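Local coordinates for protein sulfite dehydrogenase (Paracoccus pantotrophus, PDB 2XTS) that oxidises protein-bound sulfur as the molybdenum-cofactor subunit of the sulfane dehydrogenase SoxCD, probably passing the electrons on to heme c, at residues Ala211-Pro216 and Met222-Val227; Tyr246-Pro251 and Lys257-Met262; Lys308-Ala313 and Gln341-Asp346. All coordinates share one frame; numbering follows the deposited sequence. Where two conformers were deposited one is given.

Overall arrangement
Interactions 1 and 2 both border the molybdenum cofactor, whereas interaction 3 lies away from it. Interaction 1 grips the pterin and phosphate of the cofactor. Interaction 2 follows it along the chain, its centre about 19 Å from that of interaction 1, and offers a tyrosine to an oxygen on molybdenum while binding a cobalt ion; Met222, modelled in two conformers, may touch Trp260 between them. Interaction 3 lies in the dimerisation domain, its centre about 32 Å from that of interaction 1 across the middle of the chain. Its nearest atoms come within about 6 Å of interaction 2 without touching. Residues of both interaction 2 and interaction 3 contact the cytochrome chain.

Interaction 1 (Ala211-Pro216 and Met222-Val227); sequences ARLVVP and MWVKWV. With MTE (phosphonic acidmono-(2-amino-5,6-dimercapto-4-oxo-3,7,8a,9,10,10a-hexahydro-4H-8-oxa-1,3,9,10-tetraaza-anthracen-7-ylmethyl)ester), chain E.
Arg212 reaches alongside Lys225 to the molybdopterin. Its CB lies 3.5 Å from Val224 O. CG stands between the backbone N and the carbonyl carbon (chi1 79°), and a bend at chi3 (-58°) carries the guanidinium toward the cofactor. NE makes a weak bond of 3.4 Å back to Leu213 O. Lys225 CG lies over one face of the guanidinium and Trp223 CE3, farther off, over the opposite face, both toward the rim. NH1 donates to MTE O3P of the phosphate at 2.7 Å. NH2 serves two acceptors near the guanidinium plane, Trp223 O at 3.1 Å and MTE O4', the latter almost straight (175°). The group is thereby fixed against rotation.

This is the pterin-binding wall of the molybdopterin domain found in the sulfite oxidase family. Strand 212-214, the partner of strand 193-198, is joined to the following loop by Leu213 N to Val224 O, 2.8 Å, and Val227 N to Ala211 O ties the start of strand 227-233 to the residue before strand 212-214. Trp223, at the centre of an inverse gamma turn, presents a carbonyl that also accepts MTE N8 at 2.9 Å, a second grip on the same oxygen. Lys225 N donates to MTE N1 and its O receives MTE N2, reading the pterin edge, while NZ binds MTE O2P at 2.7 Å as well as the carbonyls of Glu206 and Arg74. Val214 CA packs over the six-membered ring of Trp223, 4.1 Å from its centroid, and the NE1 of that indole is bonded to Trp218 O.

Interaction 2 (Tyr246-Pro251 and Lys257-Met262); sequences YTDLMP and KWTWVM. With CO (cobalt (II) ion), chain G; 2MO (molybdenum (IV)oxide), chain F.
Thr259 holds a cobalt ion with two of its own oxygens while its hydroxyl donates to Asp248. Both OG1 and O of Thr259 lie 2.1 Å from the metal. With OG1 placed between the backbone N and the carbonyl carbon (chi1 49°), the side chain can close this chelate, at a residue that is also the centre of an inverse gamma turn. The hydroxyl's hydrogen is directed to Asp248 OD2 at 2.6 Å, on the syn side and 27° out of the carboxylate plane. Coordination would probably polarise the hydroxyl and strengthen this bond.

Asp248 OD1 takes a hydrogen bond of 2.6 Å from water 3, itself a cobalt ligand. The aspartate is therefore a second-shell residue that positions two first-shell oxygens. Water 1, also on the metal, donates to Tyr246 O at 2.8 Å. The same carbonyl receives water 2 at 2.9 Å, and that water in turn accepts from Trp258 N, tying the two backbones together. Glu219 and His369 complete the metal site.

Beside these polar links, Thr247 CG2 packs on Lys257 CB at 4.0 Å. The hydroxyl of Thr247 is bonded to Tyr82 of the cytochrome chain, and Lys257 NZ forms a salt bridge with Glu238. The ring of Tyr246 leads away from Thr259, and its OH donates to 2MO OT2 at 2.5 Å, the acceptor lying near the ring plane. A tyrosine directed at an oxygen ligand of molybdenum, alongside Arg74 and Cys120 of the same pocket, is the arrangement of the sulfite oxidase family's molybdenum site.

Interaction 3 (Lys308-Ala313 and Gln341-Asp346); sequences KNWTTA and QSRAVD
Trp310 meets Gln341 and Arg343 across an intervening strand, because their backbones are not direct neighbours. The nearest CA atoms, of Trp310 and Ser342, are 8.8 Å apart, and no backbone bond joins the segments. Strand 297-303 runs between them, antiparallel to both, with Val302 bonded to Thr311 on one side and Asp301 to Arg343 on the other. The contact is thus made by side chains that arch over the middle strand.

The indole and the guanidinium carry it. Arg343 leaves its strand with CG anti to the backbone N (chi1 -180°) and bends at chi3, which lays the guanidinium flat on the ring with planes 22° apart. Its CZ sits 3.7 Å from the centroid of the Trp310 five-membered ring and only 7° off the normal, a cation-pi stack. NH2 lies 3.6 Å from Trp310 CG. Trp310 NE1 and Arg343 NH1 approach to 3.3 Å, but both are donors, so this is no hydrogen bond; the closeness goes with the stack. Farther back, Arg343 CB packs at 3.7 Å on Trp310 CZ3. Gln341 OE1 comes obliquely to Trp310 CH2 at 3.4 Å, while its NE2 is bonded to Thr375.

Replacing Trp310 by an alanine is likely to strip the Arg343 guanidinium of its stacking surface and open a gap beside Gln341. Arg343 NH2 also has a salt bridge to Asp301 and a hydrogen bond to Cys164 O of the cytochrome chain. The contact lies in the antiparallel sheet of the E-set-like dimerisation domain, where it meets the cytochrome chain.

Interaction 1 (Ala211-Pro216 and Met222-Val227)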
loop_
_atom_site.group_PDB
_atom_site.type_symbol
_atom_site.label_atom_id
_atom_site.label_comp_id
_atom_site.label_asym_id
_atom_site.label_seq_id
_atom_site.Cartn_x
_atom_site.Cartn_y
_atom_site.Cartn_z
ATOM N N ALA A 211 4.451 5.956 16.149
ATOM C CA ALA A 211 5.813 5.527 15.932
ATOM C C ALA A 211 6.044 4.107 16.426
ATOM O O ALA A 211 5.648 3.751 17.540
ATOM C CB ALA A 211 6.791 6.509 16.642
ATOM N N ARG A 212 6.717 3.298 15.608
ATOM C CA ARG A 212 7.097 1.931 15.962
ATOM C C ARG A 212 8.541 1.672 15.569
ATOM O O ARG A 212 9.076 2.354 14.696
ATOM C CB ARG A 212 6.200 0.883 15.287
ATOM C CG ARG A 212 6.545 0.622 13.816
ATOM C CD ARG A 212 5.693 -0.464 13.205
ATOM N NE ARG A 212 5.821 -1.717 13.950
ATOM C CZ ARG A 212 4.942 -2.709 13.882
ATOM N NH1 ARG A 212 3.983 -2.705 12.967
ATOM N NH2 ARG A 212 5.071 -3.759 14.686
ATOM N N LEU A 213 9.141 0.639 16.152
ATOM C CA LEU A 213 10.366 0.111 15.602
ATOM C C LEU A 213 10.119 -0.826 14.436
ATOM O O LEU A 213 9.192 -1.628 14.463
ATOM C CB LEU A 213 11.165 -0.640 16.668
ATOM C CG LEU A 213 11.603 0.184 17.879
ATOM C CD1 LEU A 213 12.501 -0.634 18.814
ATOM C CD2 LEU A 213 12.301 1.475 17.455
ATOM N N VAL A 214 11.000 -0.712 13.454
ATOM C CA VAL A 214 11.103 -1.601 12.302
ATOM C C VAL A 214 12.480 -2.245 12.419
ATOM O O VAL A 214 13.502 -1.535 12.512
ATOM C CB VAL A 214 10.903 -0.844 10.965
ATOM C CG1 VAL A 214 11.304 -1.706 9.787
ATOM C CG2 VAL A 214 9.461 -0.428 10.867
ATOM N N VAL A 215 12.506 -3.587 12.499
ATOM C CA VAL A 215 13.728 -4.360 12.822
ATOM C C VAL A 215 13.942 -5.404 11.722
ATOM O O VAL A 215 13.498 -6.552 11.838
ATOM C CB VAL A 215 13.586 -5.036 14.209
ATOM C CG1 VAL A 215 14.934 -5.605 14.651
ATOM C CG2 VAL A 215 12.979 -4.051 15.250
ATOM N N PRO A 216 14.551 -4.998 10.605
ATOM C CA PRO A 216 14.522 -5.844 9.424
ATOM C C PRO A 216 15.061 -7.259 9.658
ATOM O O PRO A 216 16.146 -7.462 10.200
ATOM C CB PRO A 216 15.354 -5.073 8.428
ATOM C CG PRO A 216 15.087 -3.662 8.802
ATOM C CD PRO A 216 15.109 -3.676 10.283
ATOM N N MET A 222 9.935 -7.934 18.332
ATOM C CA MET A 222 10.902 -6.895 18.584
ATOM C C MET A 222 10.514 -5.575 17.919
ATOM O O MET A 222 11.134 -4.556 18.189
ATOM C CB MET A 222 12.265 -7.383 18.168
ATOM C CG MET A 222 12.667 -8.637 18.923
ATOM S SD MET A 222 14.307 -9.218 18.427
ATOM C CE MET A 222 15.364 -8.239 19.478
ATOM N N TRP A 223 9.479 -5.603 17.065
ATOM C CA TRP A 223 9.020 -4.398 16.372
ATOM C C TRP A 223 8.109 -3.617 17.318
ATOM O O TRP A 223 6.882 -3.550 17.132
ATOM C CB TRP A 223 8.306 -4.767 15.064
ATOM C CG TRP A 223 9.156 -5.416 14.008
ATOM C CD1 TRP A 223 10.020 -6.465 14.146
ATOM C CD2 TRP A 223 9.072 -5.141 12.627
ATOM N NE1 TRP A 223 10.544 -6.801 12.926
ATOM C CE2 TRP A 223 9.980 -5.989 11.974
ATOM C CE3 TRP A 223 8.380 -4.183 11.884
ATOM C CZ2 TRP A 223 10.176 -5.949 10.607
ATOM C CZ3 TRP A 223 8.561 -4.143 10.537
ATOM C CH2 TRP A 223 9.452 -5.022 9.899
ATOM N N VAL A 224 8.700 -3.068 18.373
ATOM C CA VAL A 224 7.958 -2.444 19.458
ATOM C C VAL A 224 7.079 -1.305 18.898
ATOM O O VAL A 224 7.575 -0.385 18.240
ATOM C CB VAL A 224 8.913 -1.940 20.567
ATOM C CG1 VAL A 224 8.120 -1.233 21.667
ATOM C CG2 VAL A 224 9.728 -3.074 21.149
ATOM N N LYS A 225 5.789 -1.379 19.193
ATOM C CA LYS A 225 4.810 -0.388 18.761
ATOM C C LYS A 225 4.593 0.679 19.833
ATOM O O LYS A 225 4.799 0.452 21.029
ATOM C CB LYS A 225 3.492 -1.100 18.441
ATOM C CG LYS A 225 3.548 -1.946 17.215
ATOM C CD LYS A 225 2.216 -2.595 16.847
ATOM C CE LYS A 225 1.746 -3.656 17.815
ATOM N NZ LYS A 225 0.408 -4.140 17.411
ATOM N N TRP A 226 4.157 1.851 19.387
ATOM C CA TRP A 226 3.894 2.979 20.286
ATOM C C TRP A 226 5.132 3.230 21.142
ATOM O O TRP A 226 5.046 3.418 22.349
ATOM C CB TRP A 226 2.631 2.748 21.165
ATOM C CG TRP A 226 1.462 2.158 20.424
ATOM C CD1 TRP A 226 0.647 2.832 19.568
ATOM C CD2 TRP A 226 0.959 0.824 20.486
ATOM N NE1 TRP A 226 -0.321 1.998 19.075
ATOM C CE2 TRP A 226 -0.142 0.758 19.616
ATOM C CE3 TRP A 226 1.307 -0.312 21.206
ATOM C CZ2 TRP A 226 -0.853 -0.414 19.406
ATOM C CZ3 TRP A 226 0.587 -1.468 21.015
ATOM C CH2 TRP A 226 -0.472 -1.523 20.106
ATOM N N VAL A 227 6.310 3.219 20.508
ATOM C CA VAL A 227 7.563 3.174 21.253
ATOM C C VAL A 227 7.739 4.431 22.100
ATOM O O VAL A 227 7.620 5.541 21.592
ATOM C CB VAL A 227 8.793 2.950 20.347
ATOM C CG1 VAL A 227 9.933 2.318 21.155
ATOM C CG2 VAL A 227 8.500 2.017 19.250
HETATM N N1 MTE E . 4.612 -3.537 20.686
HETATM C C2 MTE E . 3.943 -3.243 21.796
HETATM N N2 MTE E . 4.164 -2.050 22.389
HETATM N N3 MTE E . 3.037 -4.084 22.330
HETATM C C4 MTE E . 2.754 -5.301 21.783
HETATM O O4 MTE E . 1.892 -6.017 22.333
HETATM N N5 MTE E . 3.347 -6.937 19.975
HETATM C C6 MTE E . 4.521 -7.318 19.223
HETATM C C7 MTE E . 5.046 -6.251 18.276
HETATM N N8 MTE E . 5.179 -4.996 18.968
HETATM C C9 MTE E . 3.469 -5.704 20.588
HETATM C C10 MTE E . 4.444 -4.742 20.061
HETATM C "C1'" MTE E . 4.339 -8.611 18.449
HETATM S "S1'" MTE E . 4.353 -10.127 19.325
HETATM C "C2'" MTE E . 4.248 -8.628 17.098
HETATM S "S2'" MTE E . 4.226 -10.094 16.200
HETATM C "C3'" MTE E . 4.206 -7.316 16.345
HETATM O "O3'" MTE E . 4.148 -6.150 17.183
HETATM C "C4'" MTE E . 2.968 -7.260 15.470
HETATM O "O4'" MTE E . 2.978 -6.052 14.697
HETATM P P MTE E . 1.574 -5.622 14.052
HETATM O O1P MTE E . 1.289 -6.847 13.133
HETATM O O2P MTE E . 0.522 -5.519 15.107
HETATM O O3P MTE E . 1.871 -4.393 13.263
#

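Interaction 2 (Tyr246-Pro251 and Lys257-Met262)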
loop_
_atom_site.group_PDB
_atom_site.type_symbol
_atom_site.label_atom_id
_atom_site.label_comp_id
_atom_site.label_asym_id
_atom_site.label_seq_id
_atom_site.Cartn_x
_atom_site.Cartn_y
_atom_site.Cartn_z
ATOM N N TYR A 246 9.177 -15.952 23.673
ATOM C CA TYR A 246 10.179 -15.792 22.607
ATOM C C TYR A 246 11.507 -16.429 23.017
ATOM O O TYR A 246 12.594 -15.977 22.670
ATOM C CB TYR A 246 10.272 -14.343 22.083
ATOM C CG TYR A 246 8.884 -13.835 21.817
ATOM C CD1 TYR A 246 8.169 -14.258 20.712
ATOM C CD2 TYR A 246 8.240 -13.030 22.740
ATOM C CE1 TYR A 246 6.837 -13.832 20.510
ATOM C CE2 TYR A 246 6.933 -12.622 22.559
ATOM C CZ TYR A 246 6.233 -13.026 21.478
ATOM O OH TYR A 246 4.916 -12.631 21.392
ATOM N N THR A 247 11.372 -17.563 23.704
ATOM C CA THR A 247 12.436 -18.519 23.953
ATOM C C THR A 247 11.910 -19.857 23.495
ATOM O O THR A 247 10.706 -20.107 23.565
ATOM C CB THR A 247 12.831 -18.581 25.433
ATOM O OG1 THR A 247 11.656 -18.833 26.220
ATOM C CG2 THR A 247 13.466 -17.277 25.885
ATOM N N ASP A 248 12.793 -20.721 23.011
ATOM C CA ASP A 248 12.389 -21.831 22.133
ATOM C C ASP A 248 12.875 -23.148 22.770
ATOM O O ASP A 248 14.074 -23.481 22.732
ATOM C CB ASP A 248 13.019 -21.665 20.744
ATOM C CG ASP A 248 12.883 -20.266 20.174
ATOM O OD1 ASP A 248 11.993 -19.518 20.616
ATOM O OD2 ASP A 248 13.715 -19.937 19.284
ATOM N N LEU A 249 11.955 -23.892 23.377
ATOM C CA LEU A 249 12.295 -25.063 24.160
ATOM C C LEU A 249 12.771 -26.180 23.243
ATOM O O LEU A 249 12.137 -26.466 22.215
ATOM C CB LEU A 249 11.095 -25.509 25.000
ATOM C CG LEU A 249 11.281 -26.641 26.005
ATOM C CD1 LEU A 249 12.219 -26.214 27.118
ATOM C CD2 LEU A 249 9.955 -27.063 26.560
ATOM N N MET A 250 13.889 -26.812 23.630
ATOM C CA MET A 250 14.585 -27.839 22.845
ATOM C C MET A 250 14.416 -29.213 23.494
ATOM O O MET A 250 13.951 -29.313 24.620
ATOM C CB MET A 250 16.043 -27.453 22.702
ATOM C CG MET A 250 16.221 -26.128 21.992
ATOM S SD MET A 250 15.887 -26.210 20.224
ATOM C CE MET A 250 17.356 -27.057 19.608
ATOM N N PRO A 251 14.821 -30.300 22.800
ATOM C CA PRO A 251 14.549 -31.654 23.296
ATOM C C PRO A 251 15.124 -31.975 24.665
ATOM O O PRO A 251 14.534 -32.804 25.367
ATOM C CB PRO A 251 15.138 -32.558 22.205
ATOM C CG PRO A 251 14.950 -31.733 20.949
ATOM C CD PRO A 251 15.273 -30.332 21.395
ATOM N N LYS A 257 17.505 -18.811 23.680
ATOM C CA LYS A 257 17.048 -17.446 23.842
ATOM C C LYS A 257 17.640 -16.603 22.723
ATOM O O LYS A 257 18.583 -17.010 22.060
ATOM C CB LYS A 257 17.414 -16.869 25.221
ATOM C CG LYS A 257 18.927 -16.694 25.448
ATOM C CD LYS A 257 19.225 -16.054 26.793
ATOM C CE LYS A 257 20.702 -15.825 27.030
ATOM N NZ LYS A 257 20.880 -15.237 28.383
ATOM N N TRP A 258 17.078 -15.416 22.535
ATOM C CA TRP A 258 17.625 -14.420 21.636
ATOM C C TRP A 258 17.663 -15.018 20.231
ATOM O O TRP A 258 18.612 -14.811 19.493
ATOM C CB TRP A 258 19.010 -13.963 22.082
ATOM C CG TRP A 258 19.105 -13.369 23.447
ATOM C CD1 TRP A 258 18.090 -13.005 24.302
ATOM C CD2 TRP A 258 20.318 -13.126 24.137
ATOM N NE1 TRP A 258 18.631 -12.521 25.480
ATOM C CE2 TRP A 258 19.997 -12.587 25.397
ATOM C CE3 TRP A 258 21.666 -13.294 23.795
ATOM C CZ2 TRP A 258 20.991 -12.238 26.329
ATOM C CZ3 TRP A 258 22.645 -12.935 24.715
ATOM C CH2 TRP A 258 22.298 -12.418 25.959
ATOM N N THR A 259 16.598 -15.744 19.825
ATOM C CA THR A 259 16.467 -16.213 18.451
ATOM C C THR A 259 15.807 -15.069 17.718
ATOM O O THR A 259 14.592 -14.997 17.553
ATOM C CB THR A 259 15.690 -17.540 18.364
ATOM O OG1 THR A 259 14.468 -17.435 19.133
ATOM C CG2 THR A 259 16.550 -18.650 18.949
ATOM N N TRP A 260 16.633 -14.130 17.307
ATOM C CA TRP A 260 16.137 -12.896 16.742
ATOM C C TRP A 260 15.749 -13.040 15.275
ATOM O O TRP A 260 14.693 -12.562 14.855
ATOM C CB TRP A 260 17.183 -11.794 16.907
ATOM C CG TRP A 260 17.518 -11.500 18.336
ATOM C CD1 TRP A 260 16.654 -11.364 19.367
ATOM C CD2 TRP A 260 18.827 -11.259 18.877
ATOM N NE1 TRP A 260 17.336 -11.084 20.532
ATOM C CE2 TRP A 260 18.674 -11.004 20.254
ATOM C CE3 TRP A 260 20.112 -11.280 18.336
ATOM C CZ2 TRP A 260 19.764 -10.742 21.092
ATOM C CZ3 TRP A 260 21.193 -11.028 19.180
ATOM C CH2 TRP A 260 21.010 -10.760 20.533
ATOM N N VAL A 261 16.598 -13.651 14.461
ATOM C CA VAL A 261 16.355 -13.660 13.017
ATOM C C VAL A 261 15.297 -14.681 12.618
ATOM O O VAL A 261 15.166 -15.760 13.211
ATOM C CB VAL A 261 17.635 -13.817 12.129
ATOM C CG1 VAL A 261 17.408 -13.219 10.733
ATOM C CG2 VAL A 261 18.820 -13.127 12.708
ATOM N N MET A 262 14.516 -14.291 11.616
ATOM C CA MET A 262 13.534 -15.153 10.983
ATOM C C MET A 262 14.189 -15.797 9.750
ATOM O O MET A 262 14.678 -15.110 8.859
ATOM C CB MET A 262 12.290 -14.346 10.605
ATOM C CG MET A 262 11.617 -13.645 11.766
ATOM S SD MET A 262 11.075 -14.786 13.066
ATOM C CE MET A 262 9.617 -15.506 12.314
HETATM CO CO CO G . 13.015 -15.975 18.545
HETATM MO MO 2MO F . 4.703 -11.847 17.734
HETATM O OT1 2MO F . 6.460 -12.189 17.619
HETATM O OT2 2MO F . 3.809 -12.893 19.129
HETATM O O HOH W 1 13.608 -14.929 20.332
HETATM O O HOH W 2 14.739 -14.634 23.982
HETATM O O HOH W 3 11.578 -17.092 19.635
#

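Interaction 3 (Lys308-Ala313 and Gln341-Asp346)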
loop_
_atom_site.group_PDB
_atom_site.type_symbol
_atom_site.label_atom_id
_atom_site.label_comp_id
_atom_site.label_asym_id
_atom_site.label_seq_id
_atom_site.Cartn_x
_atom_site.Cartn_y
_atom_site.Cartn_z
ATOM N N LYS A 308 9.341 -35.060 -4.418
ATOM C CA LYS A 308 10.096 -36.014 -5.233
ATOM C C LYS A 308 10.829 -35.287 -6.363
ATOM O O LYS A 308 11.926 -35.683 -6.753
ATOM C CB LYS A 308 9.167 -37.084 -5.805
ATOM C CG LYS A 308 8.641 -38.051 -4.784
ATOM C CD LYS A 308 7.762 -39.096 -5.444
ATOM C CE LYS A 308 7.351 -40.175 -4.473
ATOM N NZ LYS A 308 6.618 -41.264 -5.168
ATOM N N ASN A 309 10.188 -34.251 -6.903
ATOM C CA ASN A 309 10.755 -33.482 -7.999
ATOM C C ASN A 309 10.399 -32.019 -7.880
ATOM O O ASN A 309 9.283 -31.666 -7.472
ATOM C CB ASN A 309 10.278 -33.988 -9.346
ATOM C CG ASN A 309 10.660 -35.439 -9.594
ATOM O OD1 ASN A 309 9.858 -36.351 -9.355
ATOM N ND2 ASN A 309 11.880 -35.650 -10.021
ATOM N N TRP A 310 11.373 -31.187 -8.202
ATOM C CA TRP A 310 11.248 -29.740 -8.057
ATOM C C TRP A 310 11.483 -29.021 -9.362
ATOM O O TRP A 310 12.310 -29.440 -10.149
ATOM C CB TRP A 310 12.274 -29.240 -7.039
ATOM C CG TRP A 310 12.093 -29.809 -5.660
ATOM C CD1 TRP A 310 12.654 -30.947 -5.157
ATOM C CD2 TRP A 310 11.299 -29.257 -4.609
ATOM N NE1 TRP A 310 12.256 -31.139 -3.871
ATOM C CE2 TRP A 310 11.408 -30.125 -3.511
ATOM C CE3 TRP A 310 10.484 -28.122 -4.497
ATOM C CZ2 TRP A 310 10.766 -29.886 -2.308
ATOM C CZ3 TRP A 310 9.833 -27.894 -3.296
ATOM C CH2 TRP A 310 9.974 -28.781 -2.219
ATOM N N THR A 311 10.780 -27.907 -9.539
ATOM C CA THR A 311 10.939 -26.986 -10.671
ATOM C C THR A 311 11.122 -25.580 -10.102
ATOM O O THR A 311 10.360 -25.143 -9.237
ATOM C CB THR A 311 9.675 -26.995 -11.565
ATOM O OG1 THR A 311 9.417 -28.335 -12.015
ATOM C CG2 THR A 311 9.810 -26.078 -12.761
ATOM N N THR A 312 12.124 -24.872 -10.581
ATOM C CA THR A 312 12.374 -23.514 -10.136
ATOM C C THR A 312 11.283 -22.609 -10.706
ATOM O O THR A 312 11.014 -22.604 -11.896
ATOM C CB THR A 312 13.804 -23.057 -10.471
ATOM O OG1 THR A 312 14.731 -23.967 -9.854
ATOM C CG2 THR A 312 14.035 -21.631 -9.989
ATOM N N ALA A 313 10.629 -21.885 -9.806
ATOM C CA ALA A 313 9.590 -20.911 -10.148
ATOM C C ALA A 313 10.275 -19.631 -10.591
ATOM O O ALA A 313 11.508 -19.515 -10.551
ATOM C CB ALA A 313 8.695 -20.647 -8.918
ATOM N N GLN A 341 4.311 -28.114 -2.844
ATOM C CA GLN A 341 5.242 -27.561 -1.875
ATOM C C GLN A 341 6.062 -26.459 -2.522
ATOM O O GLN A 341 6.309 -26.497 -3.736
ATOM C CB GLN A 341 6.212 -28.627 -1.384
ATOM C CG GLN A 341 5.595 -29.791 -0.650
ATOM C CD GLN A 341 6.620 -30.762 -0.130
ATOM O OE1 GLN A 341 7.726 -30.855 -0.642
ATOM N NE2 GLN A 341 6.248 -31.481 0.932
ATOM N N SER A 342 6.505 -25.506 -1.708
ATOM C CA SER A 342 7.464 -24.528 -2.134
ATOM C C SER A 342 8.646 -24.528 -1.169
ATOM O O SER A 342 8.489 -24.770 0.041
ATOM C CB SER A 342 6.831 -23.150 -2.258
ATOM O OG SER A 342 6.280 -22.684 -1.040
ATOM N N ARG A 343 9.820 -24.240 -1.712
ATOM C CA ARG A 343 11.075 -24.265 -0.947
ATOM C C ARG A 343 11.918 -23.050 -1.324
ATOM O O ARG A 343 12.395 -22.959 -2.465
ATOM C CB ARG A 343 11.833 -25.558 -1.241
ATOM C CG ARG A 343 13.142 -25.747 -0.534
ATOM C CD ARG A 343 13.742 -27.097 -0.948
ATOM N NE ARG A 343 14.173 -27.115 -2.348
ATOM C CZ ARG A 343 14.602 -28.194 -3.000
ATOM N NH1 ARG A 343 14.610 -29.382 -2.406
ATOM N NH2 ARG A 343 14.990 -28.096 -4.268
ATOM N N ALA A 344 12.086 -22.126 -0.373
ATOM C CA ALA A 344 12.874 -20.917 -0.598
ATOM C C ALA A 344 14.368 -21.125 -0.398
ATOM O O ALA A 344 14.780 -21.931 0.444
ATOM C CB ALA A 344 12.417 -19.835 0.337
ATOM N N VAL A 345 15.173 -20.378 -1.148
ATOM C CA VAL A 345 16.611 -20.332 -0.993
ATOM C C VAL A 345 16.982 -18.869 -0.874
ATOM O O VAL A 345 16.468 -18.031 -1.611
ATOM C CB VAL A 345 17.339 -20.952 -2.196
ATOM C CG1 VAL A 345 18.874 -20.942 -1.957
ATOM C CG2 VAL A 345 16.794 -22.362 -2.469
ATOM N N ASP A 346 17.831 -18.532 0.098
ATOM C CA ASP A 346 18.282 -17.155 0.232
ATOM C C ASP A 346 19.751 -16.991 -0.161
ATOM O O ASP A 346 20.453 -17.958 -0.443
ATOM C CB ASP A 346 17.940 -16.543 1.605
ATOM C CG ASP A 346 18.770 -17.060 2.746
ATOM O OD1 ASP A 346 19.951 -17.431 2.535
ATOM O OD2 ASP A 346 18.233 -17.049 3.877
#